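Trypanothione-dependent glyoxalase I (Leishmania major, PDB 2C21) belongs to the glyoxalase/bleomycin resistance protein/dioxygenase superfamily and binds nickel at sites to which both of its subunits contribute ligands. Local coordinates at residues Gly17-Ser22 / Thr46-Gly51; Glu28-Lys33 / Ile122-Glu127; Asp103-Asp106 / Met111-Val114. All coordinates share one frame; numbering follows the deposited sequence. Where two conformers were deposited one is given.

Contact 1: residues Gly17-Ser22 / Thr46-Gly51; sequences GDLDRS and TLVFLG
Leu19 meets Thr46 and Val48 with both of its torsions away from the staggered positions (chi1 -111°, chi2 14°), an unusual leucine shape that spreads its two methyls along the strand. One methyl serves each strand residue. CD2 lies against the Thr46 methyl, with CD2 and Thr46 CG2 3.8 Å apart. On the Val48 side the branch point itself takes part: Leu19 CG is 3.9 Å from Val48 CG2, and Leu19 CD1 is 4.0 Å from that same methyl. Rotation about CA-CB in Val48 sets CG2 opposite its carbonyl carbon and beside its backbone N, making it the branch that meets the leucine. In Thr46 the hydroxyl, not the methyl, takes the place beside the backbone N; OG1 is thereby kept out of this apolar patch, and it is hydrogen-bonded to Asp39 OD1. The contact is therefore purely one of carbon on carbon, with no hydrogen bond between the segments.

Leu19 is the first helical residue, directly after the N-cap Asp18, whose OD1 accepts from Arg21 N at 3.1 Å, a fairly straight bond (166° at the hydrogen) whose donor approaches from above the carboxylate plane. Gly17 N and the Arg21 guanidinium both bind Asp118 OD1, tying this helix start to a distant loop.

Strand alternation splits the roles of 46-51. Thr46 and Val48 face the helix start, whereas Leu47 and Phe49 project from the other face, where both touch the nickel ligand Glu62 and Phe49 also meets His11 edge-to-face. A helix start seated on one face of a mixed four-stranded sheet, with metal ligands on the other, fits the glyoxalase superfamily fold.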
ATOM      1  N   GLY A  17      -0.678 -16.858  -3.616  1.00 36.17           N
ATOM      2  CA  GLY A  17      -0.656 -18.230  -4.125  1.00 36.56           C
ATOM      3  C   GLY A  17      -2.004 -18.871  -4.418  1.00 36.87           C
ATOM      4  O   GLY A  17      -2.079 -19.804  -5.206  1.00 37.01           O
ATOM      5  N   ASP A  18      -3.062 -18.373  -3.785  1.00 37.80           N
ATOM      6  CA  ASP A  18      -4.379 -19.028  -3.792  1.00 38.60           C
ATOM      7  C   ASP A  18      -5.420 -17.934  -3.522  1.00 39.03           C
ATOM      8  O   ASP A  18      -5.525 -17.420  -2.421  1.00 38.46           O
ATOM      9  CB  ASP A  18      -4.358 -20.150  -2.725  1.00 38.52           C
ATOM     10  CG  ASP A  18      -5.695 -20.863  -2.511  1.00 39.34           C
ATOM     11  OD1 ASP A  18      -6.789 -20.366  -2.819  1.00 38.95           O
ATOM     12  OD2 ASP A  18      -5.623 -21.959  -1.937  1.00 42.65           O
ATOM     13  N   LEU A  19      -6.159 -17.557  -4.560  1.00 39.57           N
ATOM     14  CA  LEU A  19      -7.184 -16.519  -4.432  1.00 39.97           C
ATOM     15  C   LEU A  19      -8.233 -16.842  -3.374  1.00 39.49           C
ATOM     16  O   LEU A  19      -8.556 -16.008  -2.549  1.00 39.03           O
ATOM     17  CB  LEU A  19      -7.882 -16.285  -5.773  1.00 40.29           C
ATOM     18  CG  LEU A  19      -7.693 -14.972  -6.570  1.00 41.63           C
ATOM     19  CD1 LEU A  19      -6.555 -14.089  -6.142  1.00 41.36           C
ATOM     20  CD2 LEU A  19      -7.631 -15.286  -8.041  1.00 42.93           C
ATOM     21  N   ASP A  20      -8.777 -18.046  -3.421  1.00 39.81           N
ATOM     22  CA  ASP A  20      -9.829 -18.442  -2.477  1.00 39.70           C
ATOM     23  C   ASP A  20      -9.401 -18.196  -1.026  1.00 39.50           C
ATOM     24  O   ASP A  20     -10.124 -17.570  -0.265  1.00 39.87           O
ATOM     25  CB  ASP A  20     -10.205 -19.911  -2.668  1.00 39.63           C
ATOM     26  CG  ASP A  20     -10.982 -20.156  -3.942  0.50 39.78           C
ATOM     27  OD1 ASP A  20     -11.402 -19.177  -4.594  0.50 39.17           O
ATOM     28  OD2 ASP A  20     -11.170 -21.341  -4.285  0.50 40.19           O
ATOM     29  N   ARG A  21      -8.222 -18.663  -0.639  1.00 39.52           N
ATOM     30  CA  ARG A  21      -7.807 -18.482   0.754  1.00 39.60           C
ATOM     31  C   ARG A  21      -7.481 -17.018   1.096  1.00 38.87           C
ATOM     32  O   ARG A  21      -7.724 -16.583   2.208  1.00 38.47           O
ATOM     33  CB  ARG A  21      -6.662 -19.419   1.140  1.00 39.90           C
ATOM     34  CG  ARG A  21      -5.340 -18.979   0.695  1.00 41.10           C
ATOM     35  CD  ARG A  21      -4.244 -19.872   1.228  1.00 41.81           C
ATOM     36  NE  ARG A  21      -2.997 -19.441   0.607  1.00 41.89           N
ATOM     37  CZ  ARG A  21      -1.839 -20.075   0.724  1.00 41.54           C
ATOM     38  NH1 ARG A  21      -1.718 -21.157   1.489  1.00 40.54           N
ATOM     39  NH2 ARG A  21      -0.780 -19.577   0.110  1.00 41.33           N
ATOM     40  N   SER A  22      -6.955 -16.253   0.141  1.00 38.71           N
ATOM     41  CA  SER A  22      -6.641 -14.849   0.420  1.00 38.36           C
ATOM     42  C   SER A  22      -7.924 -14.044   0.570  1.00 38.60           C
ATOM     43  O   SER A  22      -8.059 -13.229   1.484  1.00 38.48           O
ATOM     44  CB  SER A  22      -5.761 -14.246  -0.679  0.67 38.18           C
ATOM     45  OG  SER A  22      -4.496 -14.878  -0.695  0.67 36.99           O
ATOM     46  N   THR A  46      -5.017 -13.518 -12.833  1.00 37.18           N
ATOM     47  CA  THR A  46      -6.265 -12.969 -12.333  1.00 36.97           C
ATOM     48  C   THR A  46      -5.921 -11.888 -11.333  1.00 37.34           C
ATOM     49  O   THR A  46      -5.046 -12.090 -10.479  1.00 36.65           O
ATOM     50  CB  THR A  46      -7.097 -14.045 -11.614  1.00 37.19           C
ATOM     51  OG1 THR A  46      -7.241 -15.188 -12.471  1.00 37.22           O
ATOM     52  CG2 THR A  46      -8.492 -13.520 -11.255  1.00 37.78           C
ATOM     53  N   LEU A  47      -6.615 -10.749 -11.435  1.00 37.47           N
ATOM     54  CA  LEU A  47      -6.541  -9.694 -10.419  1.00 37.47           C
ATOM     55  C   LEU A  47      -7.855  -9.597  -9.628  1.00 37.74           C
ATOM     56  O   LEU A  47      -8.963  -9.739 -10.193  1.00 37.54           O
ATOM     57  CB  LEU A  47      -6.264  -8.340 -11.070  1.00 37.03           C
ATOM     58  CG  LEU A  47      -5.177  -8.222 -12.129  1.00 36.75           C
ATOM     59  CD1 LEU A  47      -5.195  -6.790 -12.667  1.00 38.18           C
ATOM     60  CD2 LEU A  47      -3.793  -8.571 -11.594  1.00 38.25           C
ATOM     61  N   VAL A  48      -7.728  -9.349  -8.334  1.00 37.69           N
ATOM     62  CA  VAL A  48      -8.886  -9.092  -7.454  1.00 37.97           C
ATOM     63  C   VAL A  48      -8.618  -7.861  -6.627  1.00 37.64           C
ATOM     64  O   VAL A  48      -7.566  -7.742  -5.992  1.00 38.02           O
ATOM     65  CB  VAL A  48      -9.187 -10.249  -6.484  1.00 38.17           C
ATOM     66  CG1 VAL A  48     -10.417  -9.921  -5.623  1.00 37.58           C
ATOM     67  CG2 VAL A  48      -9.387 -11.550  -7.251  1.00 38.65           C
ATOM     68  N   PHE A  49      -9.567  -6.938  -6.665  1.00 37.88           N
ATOM     69  CA  PHE A  49      -9.487  -5.701  -5.915  1.00 38.05           C
ATOM     70  C   PHE A  49     -10.437  -5.800  -4.737  1.00 38.11           C
ATOM     71  O   PHE A  49     -11.643  -6.099  -4.912  1.00 37.65           O
ATOM     72  CB  PHE A  49      -9.815  -4.511  -6.812  1.00 37.91           C
ATOM     73  CG  PHE A  49      -8.767  -4.258  -7.870  1.00 39.01           C
ATOM     74  CD1 PHE A  49      -8.749  -5.007  -9.052  1.00 40.63           C
ATOM     75  CD2 PHE A  49      -7.789  -3.289  -7.682  1.00 39.86           C
ATOM     76  CE1 PHE A  49      -7.753  -4.794 -10.026  1.00 39.32           C
ATOM     77  CE2 PHE A  49      -6.811  -3.065  -8.642  1.00 37.82           C
ATOM     78  CZ  PHE A  49      -6.794  -3.817  -9.816  1.00 39.29           C
ATOM     79  N   LEU A  50      -9.891  -5.573  -3.545  1.00 39.50           N
ATOM     80  CA  LEU A  50     -10.653  -5.609  -2.276  1.00 40.24           C
ATOM     81  C   LEU A  50     -10.391  -4.356  -1.477  1.00 39.91           C
ATOM     82  O   LEU A  50      -9.303  -3.794  -1.525  1.00 39.53           O
ATOM     83  CB  LEU A  50     -10.215  -6.765  -1.369  1.00 41.07           C
ATOM     84  CG  LEU A  50     -10.202  -8.196  -1.892  1.00 43.41           C
ATOM     85  CD1 LEU A  50      -8.793  -8.525  -2.351  1.00 45.78           C
ATOM     86  CD2 LEU A  50     -10.663  -9.145  -0.798  1.00 45.11           C
ATOM     87  N   GLY A  51     -11.376  -3.958  -0.694  1.00 39.54           N
ATOM     88  CA  GLY A  51     -11.199  -2.807   0.165  1.00 40.07           C
ATOM     89  C   GLY A  51     -12.365  -2.562   1.070  1.00 39.52           C
ATOM     90  O   GLY A  51     -13.315  -3.331   1.110  1.00 39.78           O
TER

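Contact 2: residues Glu28-Lys33 / Ile122-Glu127; sequences ERLGMK and IELLNE. With NI (nickel (II) ion), chain H.
Leu30, in the turn that ends helix 19-29, faces the strand residue Leu124 with their CA atoms 9.8 Å apart, a spacing too wide for backbone pairing and filled by side chains. Gly31, next in sequence, breaks the helical conformation with a positive phi of 83°, and the chain then turns toward strand 33-40. Across from it, 122-126 is extended: Ile122 points toward the helix end and Leu124 brings its tip nearer to it, while Glu123 projects from the other face; Asn126 is the N-cap of the helix that follows.

Leu30 fills the gap by giving one methyl to each partner. Its CD1 and Ile122 CD1 are 4.0 Å apart, the two side chains reaching toward each other tip to tip, although Ile122 has a second conformer, so this touch may not hold in every copy. Its other methyl, CD2, stands 4.0 Å from Leu124 CD2, and here the side chains cross obliquely. Phe25 and Met95 also touch Leu30, while Leu91 touches Leu124, so two helices and the strand share one hydrophobic core.

On the reverse face, Glu123 has CG anti to its backbone N (chi1 -171°) and continues as an extended chain, which carries the carboxylate out to the nickel. It binds the metal through one oxygen: OE1 is 2.2 Å from the ion, whereas OE2 stays 3.6 Å away. Water 1 is a second ligand, 1.9 Å from the nickel. His80 of the same chain and His11 and Glu62 of the second subunit complete the coordination. A strand with a buried hydrophobic face and a metal-binding carboxylate on its reverse fits the metal site between subunits seen in glyoxalase I enzymes, occupied here by nickel.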
ATOM      1  N   GLU A  28     -13.439 -12.244   5.502  1.00 38.56           N
ATOM      2  CA  GLU A  28     -13.965 -12.773   6.765  1.00 38.66           C
ATOM      3  C   GLU A  28     -13.148 -12.338   7.982  1.00 38.49           C
ATOM      4  O   GLU A  28     -13.721 -12.025   9.026  1.00 37.93           O
ATOM      5  CB  GLU A  28     -14.083 -14.304   6.733  1.00 38.97           C
ATOM      6  CG  GLU A  28     -15.004 -14.836   5.627  1.00 39.92           C
ATOM      7  CD  GLU A  28     -15.126 -16.348   5.657  1.00 41.66           C
ATOM      8  OE1 GLU A  28     -14.490 -16.980   6.531  1.00 43.34           O
ATOM      9  OE2 GLU A  28     -15.856 -16.909   4.798  1.00 43.00           O
ATOM     10  N   ARG A  29     -11.824 -12.312   7.859  1.00 38.21           N
ATOM     11  CA  ARG A  29     -10.983 -11.910   8.996  1.00 38.58           C
ATOM     12  C   ARG A  29     -10.821 -10.390   9.110  1.00 38.30           C
ATOM     13  O   ARG A  29     -10.769  -9.869  10.214  1.00 38.55           O
ATOM     14  CB  ARG A  29      -9.608 -12.605   8.975  1.00 38.46           C
ATOM     15  CG  ARG A  29      -9.658 -14.140   8.865  1.00 39.33           C
ATOM     16  CD  ARG A  29      -9.884 -14.869  10.211  1.00 40.41           C
ATOM     17  NE  ARG A  29     -11.114 -14.465  10.903  1.00 41.43           N
ATOM     18  CZ  ARG A  29     -12.333 -14.970  10.691  1.00 41.46           C
ATOM     19  NH1 ARG A  29     -12.546 -15.918   9.788  1.00 42.61           N
ATOM     20  NH2 ARG A  29     -13.357 -14.506  11.389  1.00 41.72           N
ATOM     21  N   LEU A  30     -10.745  -9.674   7.987  1.00 38.47           N
ATOM     22  CA  LEU A  30     -10.466  -8.232   8.037  1.00 38.34           C
ATOM     23  C   LEU A  30     -11.646  -7.304   7.715  1.00 38.63           C
ATOM     24  O   LEU A  30     -11.564  -6.102   7.979  1.00 38.39           O
ATOM     25  CB  LEU A  30      -9.227  -7.900   7.187  1.00 38.60           C
ATOM     26  CG  LEU A  30      -7.921  -8.290   7.886  1.00 38.40           C
ATOM     27  CD1 LEU A  30      -6.745  -8.316   6.956  1.00 38.89           C
ATOM     28  CD2 LEU A  30      -7.646  -7.346   9.052  1.00 39.90           C
ATOM     29  N   GLY A  31     -12.732  -7.850   7.163  1.00 38.80           N
ATOM     30  CA  GLY A  31     -13.946  -7.068   6.876  1.00 38.73           C
ATOM     31  C   GLY A  31     -13.958  -6.285   5.562  1.00 38.54           C
ATOM     32  O   GLY A  31     -14.813  -5.422   5.364  1.00 38.12           O
ATOM     33  N   MET A  32     -13.015  -6.566   4.668  1.00 38.38           N
ATOM     34  CA  MET A  32     -13.019  -5.944   3.348  1.00 38.46           C
ATOM     35  C   MET A  32     -14.096  -6.601   2.496  1.00 38.46           C
ATOM     36  O   MET A  32     -14.638  -7.640   2.866  1.00 37.29           O
ATOM     37  CB  MET A  32     -11.678  -6.118   2.637  1.00 38.64           C
ATOM     38  CG  MET A  32     -10.508  -5.559   3.372  1.00 38.32           C
ATOM     39  SD  MET A  32      -9.017  -5.652   2.378  1.00 38.74           S
ATOM     40  CE  MET A  32      -7.828  -5.002   3.564  1.00 40.80           C
ATOM     41  N   LYS A  33     -14.394  -5.990   1.356  1.00 38.81           N
ATOM     42  CA  LYS A  33     -15.281  -6.608   0.386  1.00 39.46           C
ATOM     43  C   LYS A  33     -14.589  -6.703  -0.953  1.00 39.32           C
ATOM     44  O   LYS A  33     -13.753  -5.872  -1.288  1.00 37.68           O
ATOM     45  CB  LYS A  33     -16.600  -5.833   0.248  1.00 40.40           C
ATOM     46  CG  LYS A  33     -16.479  -4.341  -0.101  1.00 43.49           C
ATOM     47  CD  LYS A  33     -17.866  -3.654  -0.123  1.00 48.10           C
ATOM     48  CE  LYS A  33     -17.967  -2.621  -1.266  1.00 50.02           C
ATOM     49  NZ  LYS A  33     -19.320  -2.016  -1.390  1.00 51.73           N
ATOM     50  N   ILE A 122       0.483  -7.569   8.156  1.00 38.63           N
ATOM     51  CA  ILE A 122      -0.522  -6.528   8.266  0.67 38.70           C
ATOM     52  C   ILE A 122      -0.428  -5.912   9.665  1.00 38.57           C
ATOM     53  O   ILE A 122      -0.422  -6.628  10.676  1.00 38.92           O
ATOM     54  CB  ILE A 122      -1.920  -7.099   8.018  0.67 38.85           C
ATOM     55  CG1 ILE A 122      -2.072  -7.490   6.547  0.67 38.87           C
ATOM     56  CG2 ILE A 122      -3.015  -6.098   8.421  0.67 39.55           C
ATOM     57  CD1 ILE A 122      -2.859  -8.728   6.349  0.67 38.70           C
ATOM     58  N   GLU A 123      -0.351  -4.587   9.712  1.00 37.93           N
ATOM     59  CA  GLU A 123      -0.320  -3.849  10.960  1.00 38.06           C
ATOM     60  C   GLU A 123      -1.726  -3.390  11.305  1.00 37.82           C
ATOM     61  O   GLU A 123      -2.358  -2.690  10.523  1.00 37.73           O
ATOM     62  CB  GLU A 123       0.602  -2.628  10.836  1.00 38.04           C
ATOM     63  CG  GLU A 123       0.877  -1.913  12.160  1.00 39.49           C
ATOM     64  CD  GLU A 123       1.845  -0.757  11.989  1.00 40.79           C
ATOM     65  OE1 GLU A 123       1.742  -0.030  10.997  1.00 42.40           O
ATOM     66  OE2 GLU A 123       2.710  -0.575  12.852  1.00 44.42           O
ATOM     67  N   LEU A 124      -2.207  -3.803  12.476  1.00 37.58           N
ATOM     68  CA  LEU A 124      -3.484  -3.377  12.997  1.00 37.44           C
ATOM     69  C   LEU A 124      -3.246  -2.267  13.999  1.00 37.21           C
ATOM     70  O   LEU A 124      -2.483  -2.438  14.953  1.00 36.83           O
ATOM     71  CB  LEU A 124      -4.187  -4.549  13.678  1.00 37.46           C
ATOM     72  CG  LEU A 124      -4.426  -5.760  12.772  1.00 37.97           C
ATOM     73  CD1 LEU A 124      -4.980  -6.920  13.597  1.00 39.11           C
ATOM     74  CD2 LEU A 124      -5.373  -5.381  11.647  1.00 37.37           C
ATOM     75  N   LEU A 125      -3.896  -1.135  13.778  1.00 37.15           N
ATOM     76  CA  LEU A 125      -3.718   0.040  14.612  1.00 37.24           C
ATOM     77  C   LEU A 125      -5.041   0.551  15.141  1.00 37.80           C
ATOM     78  O   LEU A 125      -6.025   0.616  14.414  1.00 38.04           O
ATOM     79  CB  LEU A 125      -3.071   1.162  13.815  1.00 37.47           C
ATOM     80  CG  LEU A 125      -1.650   0.914  13.305  1.00 37.84           C
ATOM     81  CD1 LEU A 125      -1.228   2.109  12.469  1.00 38.92           C
ATOM     82  CD2 LEU A 125      -0.685   0.693  14.457  1.00 38.60           C
ATOM     83  N   ASN A 126      -5.054   0.941  16.407  1.00 37.54           N
ATOM     84  CA  ASN A 126      -6.192   1.687  16.920  1.00 38.00           C
ATOM     85  C   ASN A 126      -6.202   3.058  16.241  1.00 38.01           C
ATOM     86  O   ASN A 126      -5.323   3.894  16.492  1.00 38.59           O
ATOM     87  CB  ASN A 126      -6.111   1.836  18.433  1.00 37.36           C
ATOM     88  CG  ASN A 126      -7.355   2.464  19.006  1.00 37.74           C
ATOM     89  OD1 ASN A 126      -8.168   1.796  19.661  1.00 37.78           O
ATOM     90  ND2 ASN A 126      -7.533   3.751  18.740  1.00 36.16           N
ATOM     91  N   GLU A 127      -7.186   3.287  15.377  1.00 38.14           N
ATOM     92  CA  GLU A 127      -7.125   4.426  14.463  1.00 38.05           C
ATOM     93  C   GLU A 127      -7.241   5.737  15.200  1.00 38.44           C
ATOM     94  O   GLU A 127      -6.566   6.703  14.831  1.00 37.81           O
ATOM     95  CB  GLU A 127      -8.203   4.349  13.384  1.00 37.85           C
ATOM     96  CG  GLU A 127      -8.211   5.556  12.461  1.00 36.71           C
ATOM     97  CD  GLU A 127      -9.158   5.407  11.272  1.00 37.00           C
ATOM     98  OE1 GLU A 127      -9.796   4.339  11.108  1.00 36.67           O
ATOM     99  OE2 GLU A 127      -9.261   6.376  10.492  1.00 36.00           O
TER
HETATM  100 NI    NI H1143       3.176   1.038   9.646  0.50 36.35          NI
HETATM  101  O   HOH W   1       3.349   2.182  11.198  1.00 40.82           O

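Contact 3: residues Asp103-Asp106 / Met111-Val114; sequences DYED and MAFV
Tyr104 runs along the strand facing Phe113 and Met111. Its CB lies 4.1 Å from Phe113 CB, the two being an antiparallel hydrogen-bonded pair with side chains on the same face. With CG anti to the backbone N (chi1 174°), the ring extends along strand 111-114 toward Met111, its CD2 still at the edge of the Phe113 ring, near that ring's plane. Further out, CE2 is 3.9 Å from Met111 CG, which sits at the tyrosine's edge and in its plane. The methionine bends at its last torsion, curling its tip around this rim. Met111 SD is 5.3 Å from the Tyr104 ring centroid and oblique to it, a Met-aromatic contact, and the Met111 methyl CE ends 4.2 Å from Tyr104 OH.

Beneath these side chains the backbones pair antiparallel. Phe113 N donates to Tyr104 O at 2.8 Å, and Phe113 O takes two donors: Asp103 N at 2.8 Å and Tyr104 N at 3.2 Å. The Asp103 bond is the shorter but more bent, 135° at the hydrogen against 165°. Asp103 and Tyr104 thus both stand opposite Phe113, forming a classic beta bulge. Toward the turn, Asp106 N binds Met111 O at 3.3 Å, almost straight on; Asp106 OD2 receives a weak bond from Met111 N, while Asp106 OD1 is hydrogen-bonded to Gly109 N in the turn.

Glu105 and Ala112 form the non-hydrogen-bonded pair on the other face, against helix 88-97, with Glu105 salt-bridged to Arg96. Phe113 instead meets the nickel ligand His80 edge-to-face. The result is a bulged beta hairpin at the edge of the sheet that carries His80 and Glu123.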
ATOM      1  N   ASP A 103       2.054 -12.107  15.027  1.00 41.61           N
ATOM      2  CA  ASP A 103       3.502 -11.879  15.141  1.00 42.37           C
ATOM      3  C   ASP A 103       3.842 -10.979  16.333  1.00 42.61           C
ATOM      4  O   ASP A 103       4.852 -11.188  17.011  1.00 42.85           O
ATOM      5  CB  ASP A 103       4.046 -11.287  13.837  1.00 42.79           C
ATOM      6  CG  ASP A 103       5.541 -11.045  13.886  1.00 44.72           C
ATOM      7  OD1 ASP A 103       6.316 -12.021  13.861  1.00 47.56           O
ATOM      8  OD2 ASP A 103       5.942  -9.867  13.949  1.00 48.00           O
ATOM      9  N   TYR A 104       2.981  -9.999  16.600  1.00 42.96           N
ATOM     10  CA  TYR A 104       3.190  -9.046  17.688  1.00 43.08           C
ATOM     11  C   TYR A 104       1.855  -8.494  18.180  1.00 43.17           C
ATOM     12  O   TYR A 104       0.941  -8.286  17.392  1.00 42.75           O
ATOM     13  CB  TYR A 104       4.075  -7.891  17.202  1.00 43.31           C
ATOM     14  CG  TYR A 104       4.240  -6.760  18.195  1.00 43.82           C
ATOM     15  CD1 TYR A 104       5.111  -6.878  19.281  1.00 43.91           C
ATOM     16  CD2 TYR A 104       3.539  -5.564  18.043  1.00 44.32           C
ATOM     17  CE1 TYR A 104       5.274  -5.837  20.194  1.00 44.70           C
ATOM     18  CE2 TYR A 104       3.686  -4.520  18.958  1.00 44.22           C
ATOM     19  CZ  TYR A 104       4.560  -4.659  20.023  1.00 44.95           C
ATOM     20  OH  TYR A 104       4.709  -3.626  20.919  1.00 44.58           O
ATOM     21  N   GLU A 105       1.763  -8.254  19.486  1.00 43.60           N
ATOM     22  CA  GLU A 105       0.576  -7.678  20.104  1.00 43.97           C
ATOM     23  C   GLU A 105       1.034  -6.952  21.365  1.00 44.49           C
ATOM     24  O   GLU A 105       1.549  -7.595  22.274  1.00 44.58           O
ATOM     25  CB  GLU A 105      -0.405  -8.804  20.464  1.00 44.36           C
ATOM     26  CG  GLU A 105      -1.845  -8.361  20.777  1.00 44.86           C
ATOM     27  CD  GLU A 105      -2.623  -9.395  21.605  1.00 45.93           C
ATOM     28  OE1 GLU A 105      -3.678  -9.041  22.183  1.00 45.40           O
ATOM     29  OE2 GLU A 105      -2.176 -10.560  21.689  1.00 45.88           O
ATOM     30  N   ASP A 106       0.879  -5.629  21.428  1.00 44.73           N
ATOM     31  CA  ASP A 106       1.292  -4.890  22.633  1.00 45.03           C
ATOM     32  C   ASP A 106       0.246  -5.004  23.741  1.00 44.81           C
ATOM     33  O   ASP A 106      -0.884  -5.431  23.497  1.00 44.79           O
ATOM     34  CB  ASP A 106       1.627  -3.416  22.332  1.00 45.34           C
ATOM     35  CG  ASP A 106       0.428  -2.601  21.846  1.00 46.21           C
ATOM     36  OD1 ASP A 106      -0.728  -3.059  21.955  1.00 47.34           O
ATOM     37  OD2 ASP A 106       0.662  -1.476  21.350  1.00 47.34           O
ATOM     38  N   MET A 111      -1.434  -1.437  18.884  1.00 40.04           N
ATOM     39  CA  MET A 111      -0.774  -2.009  17.710  1.00 39.88           C
ATOM     40  C   MET A 111      -0.639  -3.526  17.791  1.00 39.00           C
ATOM     41  O   MET A 111      -0.394  -4.085  18.854  1.00 38.43           O
ATOM     42  CB  MET A 111       0.608  -1.370  17.575  1.00 40.62           C
ATOM     43  CG  MET A 111       1.617  -2.112  16.705  1.00 43.64           C
ATOM     44  SD  MET A 111       3.201  -1.231  16.600  1.00 49.40           S
ATOM     45  CE  MET A 111       3.425  -0.645  18.276  1.00 48.25           C
ATOM     46  N   ALA A 112      -0.796  -4.187  16.647  1.00 38.40           N
ATOM     47  CA  ALA A 112      -0.496  -5.606  16.530  1.00 37.88           C
ATOM     48  C   ALA A 112      -0.056  -5.896  15.119  1.00 37.78           C
ATOM     49  O   ALA A 112      -0.317  -5.109  14.209  1.00 37.09           O
ATOM     50  CB  ALA A 112      -1.706  -6.458  16.899  1.00 38.25           C
ATOM     51  N   PHE A 113       0.644  -7.009  14.952  1.00 37.72           N
ATOM     52  CA  PHE A 113       1.004  -7.493  13.631  1.00 37.76           C
ATOM     53  C   PHE A 113       0.474  -8.901  13.466  1.00 37.44           C
ATOM     54  O   PHE A 113       0.704  -9.757  14.319  1.00 36.87           O
ATOM     55  CB  PHE A 113       2.520  -7.483  13.431  1.00 37.93           C
ATOM     56  CG  PHE A 113       3.055  -6.176  12.943  1.00 38.78           C
ATOM     57  CD1 PHE A 113       3.538  -5.230  13.836  1.00 40.41           C
ATOM     58  CD2 PHE A 113       3.079  -5.885  11.579  1.00 41.59           C
ATOM     59  CE1 PHE A 113       4.034  -4.014  13.382  1.00 40.76           C
ATOM     60  CE2 PHE A 113       3.585  -4.661  11.114  1.00 41.36           C
ATOM     61  CZ  PHE A 113       4.058  -3.729  12.020  1.00 40.01           C
ATOM     62  N   VAL A 114      -0.234  -9.119  12.355  1.00 37.45           N
ATOM     63  CA  VAL A 114      -0.735 -10.434  11.969  1.00 37.45           C
ATOM     64  C   VAL A 114      -0.210 -10.791  10.572  1.00 37.23           C
ATOM     65  O   VAL A 114       0.254  -9.918   9.829  1.00 37.11           O
ATOM     66  CB  VAL A 114      -2.284 -10.494  12.013  1.00 37.58           C
ATOM     67  CG1 VAL A 114      -2.792 -10.009  13.376  1.00 38.29           C
ATOM     68  CG2 VAL A 114      -2.917  -9.694  10.866  1.00 38.01           C
TER

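Overall arrangement
Contacts 1 and 2 are buried and wholly apolar across their segments, each resting on a single leucine at the start of, or just beyond, helix 19-29: the first packs on strand 45-51 of one sheet, the second on strand 121-126 of the other. The helix thus links both sheets, and the two contacts meet where Gly51 O lies 2.9 Å from Lys33 N. Contact 3, partly exposed and on the opposite side of the chain's centre from contact 1, relies instead on backbone hydrogen bonding within one sheet. It is nested inside the loop closed by contact 2 and adjoins it through neighbouring strands, with Phe113 packing beside the metal-binding Glu123.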